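Side-chain contacts in amine Dehydrogenase (Pseudomonas putida, PDB 1JMX), which probably forms the beta-propeller subunit of a quinohemoprotein amine dehydrogenase, which oxidises primary amines and passes the electrons on through heme c: residues Tyr162-Asp167 with His208-Leu213; Val180-Arg185 with Gly234-Asp239; Arg185-Lys190 with Thr247-Asp252. All blocks are in the same frame, centred on the assembly; numbering follows the deposited sequence.

Interaction 1 of 3, residues Tyr162-Asp167 with His208-Leu213; sequences YVAGPD and HEFSML
E209 OE1 takes a salt bridge from the R207 guanidinium and a hydrogen bond with the Y235 hydroxyl at the start of the strand from which F210 and M212 reach across to Y162 and A164. No hydrogen bond joins the two segments, and what crosses is apolar and buried. F210 and A164 carry the contact. With CG anti to the backbone N (chi1 -180°), the F210 ring extends toward strand 162-164. F210 CD2 lies 4.2 Å from Y162 CB, F210 CE2 lies 4.1 Å from the carbonyl oxygen Y162 O, and at the far corner F210 CZ rests 4.1 Å from A164 CB. Both A164 CB and Y162 O approach the ring obliquely. The strands belong to facing sheets of neighbouring blades in the beta-propeller. Their axes are 10.0 Å apart and run nearly parallel, 14° between directions, a spacing at which side chains of both strands meet in the middle. M212 fills in beside the ring: its chain bends at the thioether (chi3 -69°), so that M212 CE meets the same methyl, A164 CB, at 4.0 Å. Of the Y162 side chain only CB takes part; its ring leads away, and Y162 OH is hydrogen-bonded with K170 NZ in its own sheet. R154 and L152 pack on F210, while L236 packs on M212.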
ATOM      1  N   TYR B 162      14.183 -17.394  26.153  1.00 15.62           N
ATOM      2  CA  TYR B 162      14.697 -17.321  24.792  1.00 14.76           C
ATOM      3  C   TYR B 162      13.928 -16.231  24.082  1.00 13.87           C
ATOM      4  O   TYR B 162      12.704 -16.263  24.002  1.00 15.12           O
ATOM      5  CB  TYR B 162      14.586 -18.676  24.098  1.00 15.00           C
ATOM      6  CG  TYR B 162      15.656 -19.608  24.600  1.00 15.66           C
ATOM      7  CD1 TYR B 162      15.382 -20.553  25.592  1.00 15.81           C
ATOM      8  CD2 TYR B 162      16.971 -19.488  24.142  1.00 15.02           C
ATOM      9  CE1 TYR B 162      16.388 -21.350  26.120  1.00 16.84           C
ATOM     10  CE2 TYR B 162      17.981 -20.280  24.660  1.00 16.64           C
ATOM     11  CZ  TYR B 162      17.686 -21.208  25.647  1.00 17.27           C
ATOM     12  OH  TYR B 162      18.688 -21.994  26.151  1.00 19.96           O
ATOM     13  N   VAL B 163      14.670 -15.220  23.654  1.00 13.16           N
ATOM     14  CA  VAL B 163      14.114 -14.043  23.008  1.00 13.76           C
ATOM     15  C   VAL B 163      14.477 -13.923  21.535  1.00 13.02           C
ATOM     16  O   VAL B 163      15.648 -13.859  21.177  1.00 14.19           O
ATOM     17  CB  VAL B 163      14.616 -12.765  23.737  1.00 13.81           C
ATOM     18  CG1 VAL B 163      14.095 -11.521  23.063  1.00 14.88           C
ATOM     19  CG2 VAL B 163      14.207 -12.801  25.204  1.00 13.99           C
ATOM     20  N   ALA B 164      13.459 -13.867  20.689  1.00 12.60           N
ATOM     21  CA  ALA B 164      13.664 -13.714  19.259  1.00 11.76           C
ATOM     22  C   ALA B 164      13.771 -12.225  18.937  1.00 10.62           C
ATOM     23  O   ALA B 164      12.854 -11.452  19.211  1.00 10.56           O
ATOM     24  CB  ALA B 164      12.513 -14.350  18.484  1.00  8.62           C
ATOM     25  N   GLY B 165      14.930 -11.828  18.428  1.00 10.65           N
ATOM     26  CA  GLY B 165      15.165 -10.444  18.046  1.00 12.88           C
ATOM     27  C   GLY B 165      16.081 -10.498  16.842  1.00 12.63           C
ATOM     28  O   GLY B 165      15.978 -11.445  16.070  1.00 13.18           O
ATOM     29  N   PRO B 166      16.950  -9.498  16.615  1.00 13.46           N
ATOM     30  CA  PRO B 166      17.854  -9.549  15.454  1.00 14.29           C
ATOM     31  C   PRO B 166      18.583 -10.895  15.496  1.00 14.65           C
ATOM     32  O   PRO B 166      18.852 -11.498  14.466  1.00 14.75           O
ATOM     33  CB  PRO B 166      18.799  -8.381  15.716  1.00 15.34           C
ATOM     34  CG  PRO B 166      17.876  -7.371  16.351  1.00 14.14           C
ATOM     35  CD  PRO B 166      17.083  -8.218  17.336  1.00 14.26           C
ATOM     36  N   ASP B 167      18.868 -11.345  16.718  1.00 14.47           N
ATOM     37  CA  ASP B 167      19.484 -12.637  17.001  1.00 13.67           C
ATOM     38  C   ASP B 167      18.602 -13.256  18.091  1.00 13.91           C
ATOM     39  O   ASP B 167      17.781 -12.568  18.697  1.00 13.20           O
ATOM     40  CB  ASP B 167      20.903 -12.476  17.558  1.00 14.06           C
ATOM     41  CG  ASP B 167      21.909 -12.009  16.514  1.00 15.42           C
ATOM     42  OD1 ASP B 167      21.851 -12.451  15.343  1.00 17.03           O
ATOM     43  OD2 ASP B 167      22.789 -11.207  16.882  1.00 16.48           O
ATOM     44  N   HIS B 208       7.835 -29.683  22.570  1.00 27.34           N
ATOM     45  CA  HIS B 208       8.350 -28.761  23.591  1.00 25.45           C
ATOM     46  C   HIS B 208       9.579 -27.992  23.113  1.00 23.05           C
ATOM     47  O   HIS B 208      10.636 -28.015  23.741  1.00 22.48           O
ATOM     48  CB  HIS B 208       8.687 -29.542  24.864  1.00 27.34           C
ATOM     49  CG  HIS B 208       8.655 -28.720  26.114  1.00 29.67           C
ATOM     50  ND1 HIS B 208       9.600 -28.850  27.110  1.00 29.81           N
ATOM     51  CD2 HIS B 208       7.763 -27.803  26.559  1.00 31.26           C
ATOM     52  CE1 HIS B 208       9.290 -28.053  28.117  1.00 31.00           C
ATOM     53  NE2 HIS B 208       8.179 -27.406  27.809  1.00 31.86           N
ATOM     54  N   GLU B 209       9.441 -27.343  21.968  1.00 21.97           N
ATOM     55  CA  GLU B 209      10.524 -26.558  21.411  1.00 20.42           C
ATOM     56  C   GLU B 209       9.980 -25.260  20.825  1.00 18.28           C
ATOM     57  O   GLU B 209       8.781 -25.139  20.557  1.00 16.18           O
ATOM     58  CB  GLU B 209      11.314 -27.359  20.363  1.00 22.35           C
ATOM     59  CG  GLU B 209      10.519 -27.803  19.147  1.00 26.32           C
ATOM     60  CD  GLU B 209      11.318 -28.679  18.167  1.00 29.64           C
ATOM     61  OE1 GLU B 209      10.838 -28.856  17.024  1.00 31.42           O
ATOM     62  OE2 GLU B 209      12.405 -29.195  18.520  1.00 29.36           O
ATOM     63  N   PHE B 210      10.858 -24.261  20.773  1.00 17.47           N
ATOM     64  CA  PHE B 210      10.559 -22.946  20.224  1.00 16.25           C
ATOM     65  C   PHE B 210      11.079 -23.030  18.797  1.00 14.77           C
ATOM     66  O   PHE B 210      12.285 -23.025  18.558  1.00 14.13           O
ATOM     67  CB  PHE B 210      11.307 -21.865  21.019  1.00 15.94           C
ATOM     68  CG  PHE B 210      11.063 -20.448  20.543  1.00 16.72           C
ATOM     69  CD1 PHE B 210       9.983 -20.131  19.719  1.00 17.06           C
ATOM     70  CD2 PHE B 210      11.926 -19.423  20.930  1.00 18.62           C
ATOM     71  CE1 PHE B 210       9.772 -18.821  19.289  1.00 17.63           C
ATOM     72  CE2 PHE B 210      11.723 -18.100  20.504  1.00 18.46           C
ATOM     73  CZ  PHE B 210      10.645 -17.803  19.682  1.00 18.61           C
ATOM     74  N   SER B 211      10.160 -23.148  17.852  1.00 14.95           N
ATOM     75  CA  SER B 211      10.541 -23.276  16.458  1.00 14.87           C
ATOM     76  C   SER B 211       9.982 -22.174  15.580  1.00 14.88           C
ATOM     77  O   SER B 211       8.908 -21.631  15.847  1.00 15.22           O
ATOM     78  CB  SER B 211      10.098 -24.635  15.920  1.00 14.81           C
ATOM     79  OG  SER B 211       8.687 -24.728  15.877  1.00 15.02           O
ATOM     80  N   MET B 212      10.736 -21.843  14.538  1.00 14.43           N
ATOM     81  CA  MET B 212      10.346 -20.821  13.579  1.00 14.45           C
ATOM     82  C   MET B 212      10.934 -21.183  12.231  1.00 15.71           C
ATOM     83  O   MET B 212      11.966 -21.844  12.168  1.00 16.58           O
ATOM     84  CB  MET B 212      10.892 -19.450  13.987  1.00 13.12           C
ATOM     85  CG  MET B 212      10.392 -18.925  15.312  1.00 14.27           C
ATOM     86  SD  MET B 212      10.799 -17.202  15.541  1.00 15.39           S
ATOM     87  CE  MET B 212      12.563 -17.289  15.735  1.00 13.28           C
ATOM     88  N   LEU B 213      10.249 -20.804  11.153  1.00 15.83           N
ATOM     89  CA  LEU B 213      10.766 -21.037   9.809  1.00 14.39           C
ATOM     90  C   LEU B 213      11.529 -19.770   9.425  1.00 14.57           C
ATOM     91  O   LEU B 213      11.323 -18.695  10.006  1.00 14.00           O
ATOM     92  CB  LEU B 213       9.643 -21.246   8.790  1.00 13.59           C
ATOM     93  CG  LEU B 213       8.672 -22.425   8.847  1.00 13.56           C
ATOM     94  CD1 LEU B 213       7.780 -22.345   7.629  1.00 12.07           C
ATOM     95  CD2 LEU B 213       9.409 -23.745   8.883  1.00 12.98           C
TER

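Interaction 2 of 3, residues Val180-Arg185 with Gly234-Asp239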
ATOM      1  N   VAL B 180      23.810 -14.116  23.062  1.00 18.46           N
ATOM      2  CA  VAL B 180      23.228 -14.619  21.821  1.00 18.06           C
ATOM      3  C   VAL B 180      23.195 -16.142  21.869  1.00 18.18           C
ATOM      4  O   VAL B 180      24.232 -16.789  21.992  1.00 19.48           O
ATOM      5  CB  VAL B 180      24.027 -14.167  20.574  1.00 18.66           C
ATOM      6  CG1 VAL B 180      23.435 -14.791  19.312  1.00 18.43           C
ATOM      7  CG2 VAL B 180      24.015 -12.653  20.466  1.00 17.84           C
ATOM      8  N   ALA B 181      21.995 -16.703  21.830  1.00 16.55           N
ATOM      9  CA  ALA B 181      21.826 -18.146  21.854  1.00 17.58           C
ATOM     10  C   ALA B 181      21.927 -18.727  20.443  1.00 18.80           C
ATOM     11  O   ALA B 181      22.406 -19.852  20.245  1.00 18.27           O
ATOM     12  CB  ALA B 181      20.482 -18.506  22.477  1.00 15.81           C
ATOM     13  N   LEU B 182      21.512 -17.932  19.462  1.00 18.97           N
ATOM     14  CA  LEU B 182      21.524 -18.372  18.082  1.00 18.63           C
ATOM     15  C   LEU B 182      21.570 -17.142  17.186  1.00 18.23           C
ATOM     16  O   LEU B 182      20.610 -16.378  17.116  1.00 18.28           O
ATOM     17  CB  LEU B 182      20.261 -19.211  17.826  1.00 20.44           C
ATOM     18  CG  LEU B 182      20.050 -20.154  16.631  1.00 22.21           C
ATOM     19  CD1 LEU B 182      18.861 -21.050  16.935  1.00 22.76           C
ATOM     20  CD2 LEU B 182      19.811 -19.394  15.336  1.00 24.24           C
ATOM     21  N   PRO B 183      22.713 -16.907  16.526  1.00 18.19           N
ATOM     22  CA  PRO B 183      22.871 -15.755  15.633  1.00 17.11           C
ATOM     23  C   PRO B 183      22.082 -15.879  14.336  1.00 17.03           C
ATOM     24  O   PRO B 183      22.114 -16.914  13.672  1.00 16.37           O
ATOM     25  CB  PRO B 183      24.379 -15.727  15.377  1.00 16.53           C
ATOM     26  CG  PRO B 183      24.754 -17.161  15.437  1.00 17.73           C
ATOM     27  CD  PRO B 183      23.980 -17.652  16.641  1.00 18.60           C
ATOM     28  N   LEU B 184      21.285 -14.856  14.048  1.00 16.75           N
ATOM     29  CA  LEU B 184      20.492 -14.799  12.826  1.00 16.67           C
ATOM     30  C   LEU B 184      21.073 -13.670  11.992  1.00 16.25           C
ATOM     31  O   LEU B 184      21.819 -13.915  11.042  1.00 15.23           O
ATOM     32  CB  LEU B 184      19.015 -14.534  13.135  1.00 17.03           C
ATOM     33  CG  LEU B 184      18.238 -15.649  13.832  1.00 16.17           C
ATOM     34  CD1 LEU B 184      16.851 -15.164  14.171  1.00 16.58           C
ATOM     35  CD2 LEU B 184      18.173 -16.877  12.930  1.00 19.09           C
ATOM     36  N   ARG B 185      20.815 -12.433  12.405  1.00 15.76           N
ATOM     37  CA  ARG B 185      21.341 -11.295  11.678  1.00 18.15           C
ATOM     38  C   ARG B 185      22.864 -11.317  11.665  1.00 19.04           C
ATOM     39  O   ARG B 185      23.492 -11.004  10.652  1.00 20.18           O
ATOM     40  CB  ARG B 185      20.855  -9.971  12.263  1.00 18.78           C
ATOM     41  CG  ARG B 185      21.163  -8.814  11.318  1.00 20.15           C
ATOM     42  CD  ARG B 185      20.722  -7.482  11.842  1.00 19.35           C
ATOM     43  NE  ARG B 185      19.280  -7.390  12.006  1.00 17.14           N
ATOM     44  CZ  ARG B 185      18.667  -6.290  12.428  1.00 18.06           C
ATOM     45  NH1 ARG B 185      19.377  -5.210  12.711  1.00 18.32           N
ATOM     46  NH2 ARG B 185      17.356  -6.277  12.606  1.00 19.60           N
ATOM     47  N   GLY B 234      14.312 -22.775   5.756  1.00 17.17           N
ATOM     48  CA  GLY B 234      14.981 -23.440   6.845  1.00 16.26           C
ATOM     49  C   GLY B 234      14.078 -23.564   8.050  1.00 16.70           C
ATOM     50  O   GLY B 234      12.980 -22.998   8.108  1.00 17.02           O
ATOM     51  N   TYR B 235      14.567 -24.314   9.024  1.00 16.42           N
ATOM     52  CA  TYR B 235      13.863 -24.557  10.260  1.00 17.02           C
ATOM     53  C   TYR B 235      14.870 -24.337  11.376  1.00 17.88           C
ATOM     54  O   TYR B 235      15.994 -24.840  11.336  1.00 16.80           O
ATOM     55  CB  TYR B 235      13.373 -25.998  10.296  1.00 18.28           C
ATOM     56  CG  TYR B 235      12.544 -26.357  11.497  1.00 20.19           C
ATOM     57  CD1 TYR B 235      11.203 -25.996  11.565  1.00 20.83           C
ATOM     58  CD2 TYR B 235      13.067 -27.140  12.522  1.00 20.23           C
ATOM     59  CE1 TYR B 235      10.396 -26.418  12.612  1.00 23.02           C
ATOM     60  CE2 TYR B 235      12.265 -27.566  13.580  1.00 23.68           C
ATOM     61  CZ  TYR B 235      10.930 -27.207  13.613  1.00 23.33           C
ATOM     62  OH  TYR B 235      10.101 -27.677  14.609  1.00 27.28           O
ATOM     63  N   LEU B 236      14.461 -23.540  12.348  1.00 17.17           N
ATOM     64  CA  LEU B 236      15.282 -23.225  13.500  1.00 17.09           C
ATOM     65  C   LEU B 236      14.512 -23.772  14.691  1.00 16.22           C
ATOM     66  O   LEU B 236      13.291 -23.874  14.645  1.00 15.53           O
ATOM     67  CB  LEU B 236      15.454 -21.704  13.568  1.00 18.39           C
ATOM     68  CG  LEU B 236      15.628 -20.858  14.830  1.00 21.42           C
ATOM     69  CD1 LEU B 236      16.027 -19.448  14.387  1.00 22.84           C
ATOM     70  CD2 LEU B 236      14.350 -20.807  15.665  1.00 18.57           C
ATOM     71  N   SER B 237      15.217 -24.178  15.736  1.00 16.56           N
ATOM     72  CA  SER B 237      14.540 -24.691  16.913  1.00 18.44           C
ATOM     73  C   SER B 237      15.382 -24.589  18.179  1.00 19.31           C
ATOM     74  O   SER B 237      16.610 -24.677  18.139  1.00 18.67           O
ATOM     75  CB  SER B 237      14.077 -26.136  16.699  1.00 18.60           C
ATOM     76  OG  SER B 237      15.171 -27.032  16.651  1.00 22.06           O
ATOM     77  N   VAL B 238      14.702 -24.331  19.291  1.00 19.53           N
ATOM     78  CA  VAL B 238      15.343 -24.240  20.590  1.00 18.11           C
ATOM     79  C   VAL B 238      14.621 -25.244  21.470  1.00 17.27           C
ATOM     80  O   VAL B 238      13.422 -25.125  21.696  1.00 17.51           O
ATOM     81  CB  VAL B 238      15.209 -22.832  21.218  1.00 19.18           C
ATOM     82  CG1 VAL B 238      15.994 -22.770  22.525  1.00 18.30           C
ATOM     83  CG2 VAL B 238      15.700 -21.760  20.250  1.00 19.52           C
ATOM     84  N   ASP B 239      15.341 -26.272  21.905  1.00 18.52           N
ATOM     85  CA  ASP B 239      14.775 -27.303  22.769  1.00 19.53           C
ATOM     86  C   ASP B 239      14.563 -26.647  24.132  1.00 19.64           C
ATOM     87  O   ASP B 239      15.521 -26.213  24.777  1.00 19.99           O
ATOM     88  CB  ASP B 239      15.751 -28.479  22.886  1.00 20.99           C
ATOM     89  CG  ASP B 239      15.091 -29.740  23.409  1.00 21.96           C
ATOM     90  OD1 ASP B 239      14.510 -29.705  24.511  1.00 22.56           O
ATOM     91  OD2 ASP B 239      15.149 -30.770  22.704  1.00 26.02           O
TER
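L236 meets L182 and L184 between two adjacent blades of the beta-propeller, where the edge strand 178-182 of one sheet and the loop after it lie against the middle strand 230-239 of the next. Along that strand, G234 and Y235 are tied by backbone bonds to Y214 and Q248 in the flanking strands. L236 then turns its side chain across the interface, its chi1 of 149° being well away from a staggered value. L236 CD1 sits against a pair of leucine methyls, 3.7 Å from L184 CD2 and 3.9 Å from L182 CD2, while L236 CG lies 3.9 Å from L182 CD1. L184 crosses L236 at about a right angle; L182 meets it at a slant. L182 is presented by a classic beta bulge, in which A181 and L182 both face I168, and its CG stands anti to the backbone N (chi1 -164°), which brings both of its methyls against L236. L184 is also packed by P195 and V197. S237 points its side chain to the other side of the strand and offers only its carbonyl oxygen, S237 O, 4.4 Å from L182 CD1.

Interaction 3 of 3, residues Arg185-Lys190 with Thr247-Asp252; sequences RNWNRK and TQEFAD
R189 grips E249 end-on with two nitrogens, one to each carboxylate oxygen: R189 NH1 to E249 OE2 at 2.9 Å and R189 NH2 to E249 OE1 at 3.0 Å. The second bond is almost straight (178°), and both acceptors lie close to the guanidinium plane. The carboxylate itself is turned, its plane 42° from the guanidinium, so both oxygens are met from above their own plane. E249 OE2 is also hydrogen-bonded to Y214 OH. R189 gets there with its chain extended from CG to NE, whereas E249 bends at chi2 (71°) to bring its end round. R189 also makes a cation-pi contact with Y192, and its CD lies 3.7 Å above one face of W187, toward the ring's rim. Were R189 an alanine, the buried E249 carboxylate would probably lose its two-nitrogen grip and part of the indole face its cover. Farther out, T247 OG1 approaches the indole obliquely, 3.7 Å from W187 CH2. The contact thus joins the irregular loop after strand 178-182 to the edge strand 245-250 of the next propeller blade through a paired charge, and the arginine would be expected to favour the ionised form of E249.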
ATOM      1  N   ARG B 185      20.815 -12.433  12.405  1.00 15.76           N
ATOM      2  CA  ARG B 185      21.341 -11.295  11.678  1.00 18.15           C
ATOM      3  C   ARG B 185      22.864 -11.317  11.665  1.00 19.04           C
ATOM      4  O   ARG B 185      23.492 -11.004  10.652  1.00 20.18           O
ATOM      5  CB  ARG B 185      20.855  -9.971  12.263  1.00 18.78           C
ATOM      6  CG  ARG B 185      21.163  -8.814  11.318  1.00 20.15           C
ATOM      7  CD  ARG B 185      20.722  -7.482  11.842  1.00 19.35           C
ATOM      8  NE  ARG B 185      19.280  -7.390  12.006  1.00 17.14           N
ATOM      9  CZ  ARG B 185      18.667  -6.290  12.428  1.00 18.06           C
ATOM     10  NH1 ARG B 185      19.377  -5.210  12.711  1.00 18.32           N
ATOM     11  NH2 ARG B 185      17.356  -6.277  12.606  1.00 19.60           N
ATOM     12  N   ASN B 186      23.462 -11.689  12.791  1.00 19.48           N
ATOM     13  CA  ASN B 186      24.915 -11.752  12.872  1.00 19.69           C
ATOM     14  C   ASN B 186      25.466 -13.158  12.646  1.00 20.94           C
ATOM     15  O   ASN B 186      26.544 -13.505  13.129  1.00 21.54           O
ATOM     16  CB  ASN B 186      25.400 -11.147  14.184  1.00 17.59           C
ATOM     17  CG  ASN B 186      25.031  -9.690  14.302  1.00 17.84           C
ATOM     18  OD1 ASN B 186      25.671  -8.824  13.701  1.00 21.01           O
ATOM     19  ND2 ASN B 186      23.952  -9.411  15.023  1.00 18.15           N
ATOM     20  N   TRP B 187      24.702 -13.964  11.915  1.00 22.65           N
ATOM     21  CA  TRP B 187      25.109 -15.319  11.559  1.00 25.61           C
ATOM     22  C   TRP B 187      25.990 -15.089  10.337  1.00 29.33           C
ATOM     23  O   TRP B 187      25.488 -14.949   9.218  1.00 32.62           O
ATOM     24  CB  TRP B 187      23.879 -16.141  11.151  1.00 23.75           C
ATOM     25  CG  TRP B 187      24.110 -17.615  10.940  1.00 21.04           C
ATOM     26  CD1 TRP B 187      25.259 -18.315  11.177  1.00 21.71           C
ATOM     27  CD2 TRP B 187      23.138 -18.575  10.506  1.00 19.55           C
ATOM     28  NE1 TRP B 187      25.059 -19.652  10.926  1.00 20.90           N
ATOM     29  CE2 TRP B 187      23.766 -19.840  10.513  1.00 20.10           C
ATOM     30  CE3 TRP B 187      21.794 -18.488  10.115  1.00 18.84           C
ATOM     31  CZ2 TRP B 187      23.096 -21.013  10.147  1.00 18.40           C
ATOM     32  CZ3 TRP B 187      21.126 -19.650   9.754  1.00 17.55           C
ATOM     33  CH2 TRP B 187      21.780 -20.898   9.772  1.00 19.10           C
ATOM     34  N   ASN B 188      27.291 -14.960  10.556  1.00 31.47           N
ATOM     35  CA  ASN B 188      28.216 -14.721   9.452  1.00 33.54           C
ATOM     36  C   ASN B 188      28.569 -16.026   8.743  1.00 33.01           C
ATOM     37  O   ASN B 188      29.702 -16.502   8.794  1.00 33.85           O
ATOM     38  CB  ASN B 188      29.467 -14.000   9.959  1.00 36.44           C
ATOM     39  CG  ASN B 188      29.215 -12.526  10.222  1.00 39.20           C
ATOM     40  OD1 ASN B 188      29.366 -11.691   9.316  1.00 41.44           O
ATOM     41  ND2 ASN B 188      28.808 -12.192  11.454  1.00 39.67           N
ATOM     42  N   ARG B 189      27.559 -16.592   8.095  1.00 31.27           N
ATOM     43  CA  ARG B 189      27.670 -17.845   7.374  1.00 30.51           C
ATOM     44  C   ARG B 189      28.099 -17.562   5.929  1.00 30.52           C
ATOM     45  O   ARG B 189      27.311 -17.034   5.135  1.00 30.15           O
ATOM     46  CB  ARG B 189      26.301 -18.512   7.403  1.00 29.24           C
ATOM     47  CG  ARG B 189      26.259 -19.931   6.936  1.00 27.16           C
ATOM     48  CD  ARG B 189      24.824 -20.357   6.899  1.00 26.18           C
ATOM     49  NE  ARG B 189      24.671 -21.755   6.536  1.00 25.57           N
ATOM     50  CZ  ARG B 189      23.494 -22.336   6.333  1.00 25.88           C
ATOM     51  NH1 ARG B 189      22.373 -21.632   6.462  1.00 26.77           N
ATOM     52  NH2 ARG B 189      23.436 -23.614   5.994  1.00 27.09           N
ATOM     53  N   LYS B 190      29.337 -17.919   5.581  1.00 30.52           N
ATOM     54  CA  LYS B 190      29.833 -17.661   4.227  1.00 30.59           C
ATOM     55  C   LYS B 190      29.107 -18.453   3.138  1.00 28.50           C
ATOM     56  O   LYS B 190      28.759 -19.614   3.327  1.00 27.27           O
ATOM     57  CB  LYS B 190      31.346 -17.880   4.126  1.00 33.61           C
ATOM     58  CG  LYS B 190      31.965 -17.070   2.985  1.00 38.10           C
ATOM     59  CD  LYS B 190      31.692 -15.557   3.181  1.00 40.88           C
ATOM     60  CE  LYS B 190      31.780 -14.749   1.871  1.00 42.31           C
ATOM     61  NZ  LYS B 190      30.593 -14.948   0.959  1.00 42.78           N
ATOM     62  N   THR B 247      19.332 -25.633  13.491  1.00 22.58           N
ATOM     63  CA  THR B 247      18.908 -24.970  12.265  1.00 22.00           C
ATOM     64  C   THR B 247      19.225 -25.902  11.104  1.00 23.24           C
ATOM     65  O   THR B 247      20.172 -26.693  11.176  1.00 23.42           O
ATOM     66  CB  THR B 247      19.669 -23.659  12.008  1.00 20.78           C
ATOM     67  OG1 THR B 247      21.042 -23.958  11.728  1.00 19.32           O
ATOM     68  CG2 THR B 247      19.574 -22.720  13.202  1.00 21.13           C
ATOM     69  N   GLN B 248      18.436 -25.814  10.039  1.00 22.91           N
ATOM     70  CA  GLN B 248      18.669 -26.637   8.867  1.00 23.98           C
ATOM     71  C   GLN B 248      17.688 -26.347   7.743  1.00 23.69           C
ATOM     72  O   GLN B 248      16.477 -26.278   7.971  1.00 24.88           O
ATOM     73  CB  GLN B 248      18.633 -28.126   9.229  1.00 26.04           C
ATOM     74  CG  GLN B 248      17.296 -28.818   9.074  1.00 28.28           C
ATOM     75  CD  GLN B 248      17.461 -30.173   8.416  1.00 31.27           C
ATOM     76  OE1 GLN B 248      17.865 -31.146   9.063  1.00 31.82           O
ATOM     77  NE2 GLN B 248      17.202 -30.234   7.110  1.00 32.34           N
ATOM     78  N   GLU B 249      18.216 -26.156   6.536  1.00 22.67           N
ATOM     79  CA  GLU B 249      17.377 -25.900   5.368  1.00 23.00           C
ATOM     80  C   GLU B 249      16.751 -27.226   4.930  1.00 23.69           C
ATOM     81  O   GLU B 249      17.422 -28.264   4.937  1.00 24.42           O
ATOM     82  CB  GLU B 249      18.199 -25.290   4.236  1.00 22.62           C
ATOM     83  CG  GLU B 249      18.760 -23.916   4.552  1.00 23.24           C
ATOM     84  CD  GLU B 249      19.877 -23.952   5.576  1.00 25.00           C
ATOM     85  OE1 GLU B 249      20.735 -24.858   5.497  1.00 28.08           O
ATOM     86  OE2 GLU B 249      19.913 -23.073   6.457  1.00 24.28           O
ATOM     87  N   PHE B 250      15.467 -27.201   4.577  1.00 23.39           N
ATOM     88  CA  PHE B 250      14.766 -28.424   4.178  1.00 23.00           C
ATOM     89  C   PHE B 250      14.129 -28.431   2.785  1.00 22.87           C
ATOM     90  O   PHE B 250      13.377 -29.347   2.452  1.00 20.96           O
ATOM     91  CB  PHE B 250      13.706 -28.792   5.227  1.00 21.39           C
ATOM     92  CG  PHE B 250      12.631 -27.752   5.407  1.00 19.83           C
ATOM     93  CD1 PHE B 250      11.454 -27.812   4.662  1.00 19.95           C
ATOM     94  CD2 PHE B 250      12.781 -26.727   6.336  1.00 19.10           C
ATOM     95  CE1 PHE B 250      10.444 -26.869   4.841  1.00 19.48           C
ATOM     96  CE2 PHE B 250      11.773 -25.776   6.523  1.00 18.02           C
ATOM     97  CZ  PHE B 250      10.605 -25.849   5.774  1.00 18.56           C
ATOM     98  N   ALA B 251      14.436 -27.424   1.976  1.00 24.52           N
ATOM     99  CA  ALA B 251      13.858 -27.337   0.641  1.00 25.68           C
ATOM    100  C   ALA B 251      14.184 -26.041  -0.085  1.00 26.21           C
ATOM    101  O   ALA B 251      14.406 -25.000   0.538  1.00 25.77           O
ATOM    102  CB  ALA B 251      12.343 -27.476   0.730  1.00 25.61           C
ATOM    103  N   ASP B 252      14.217 -26.109  -1.411  1.00 26.25           N
ATOM    104  CA  ASP B 252      14.443 -24.913  -2.195  1.00 27.44           C
ATOM    105  C   ASP B 252      13.076 -24.239  -2.230  1.00 25.11           C
ATOM    106  O   ASP B 252      12.052 -24.904  -2.388  1.00 23.79           O
ATOM    107  CB  ASP B 252      14.908 -25.233  -3.621  1.00 32.03           C
ATOM    108  CG  ASP B 252      15.182 -23.971  -4.431  1.00 37.50           C
ATOM    109  OD1 ASP B 252      14.336 -23.596  -5.274  1.00 41.50           O
ATOM    110  OD2 ASP B 252      16.226 -23.319  -4.197  1.00 39.73           O
TER

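How the interactions relate
All three contacts span the same two neighbouring blades: that of strands 153-155 to 178-182, with the loop after it, and that of strands 209-218 to 245-250. The centres of the contacts lie about 10, 15 and 22 Å from the centre of the chain. Interactions 1 and 2 are buried and apolar; interaction 3 is partly buried and rests on a salt bridge. L182 CD2, 4.0 Å from T247 CG2, bridges interactions 2 and 3. In the first blade, D167, in the turn after strand 161-164, bonds to L184 and N186 in the loop after strand 178-182. R185, shared by interactions 2 and 3, forms a salt bridge with D143 of another chain.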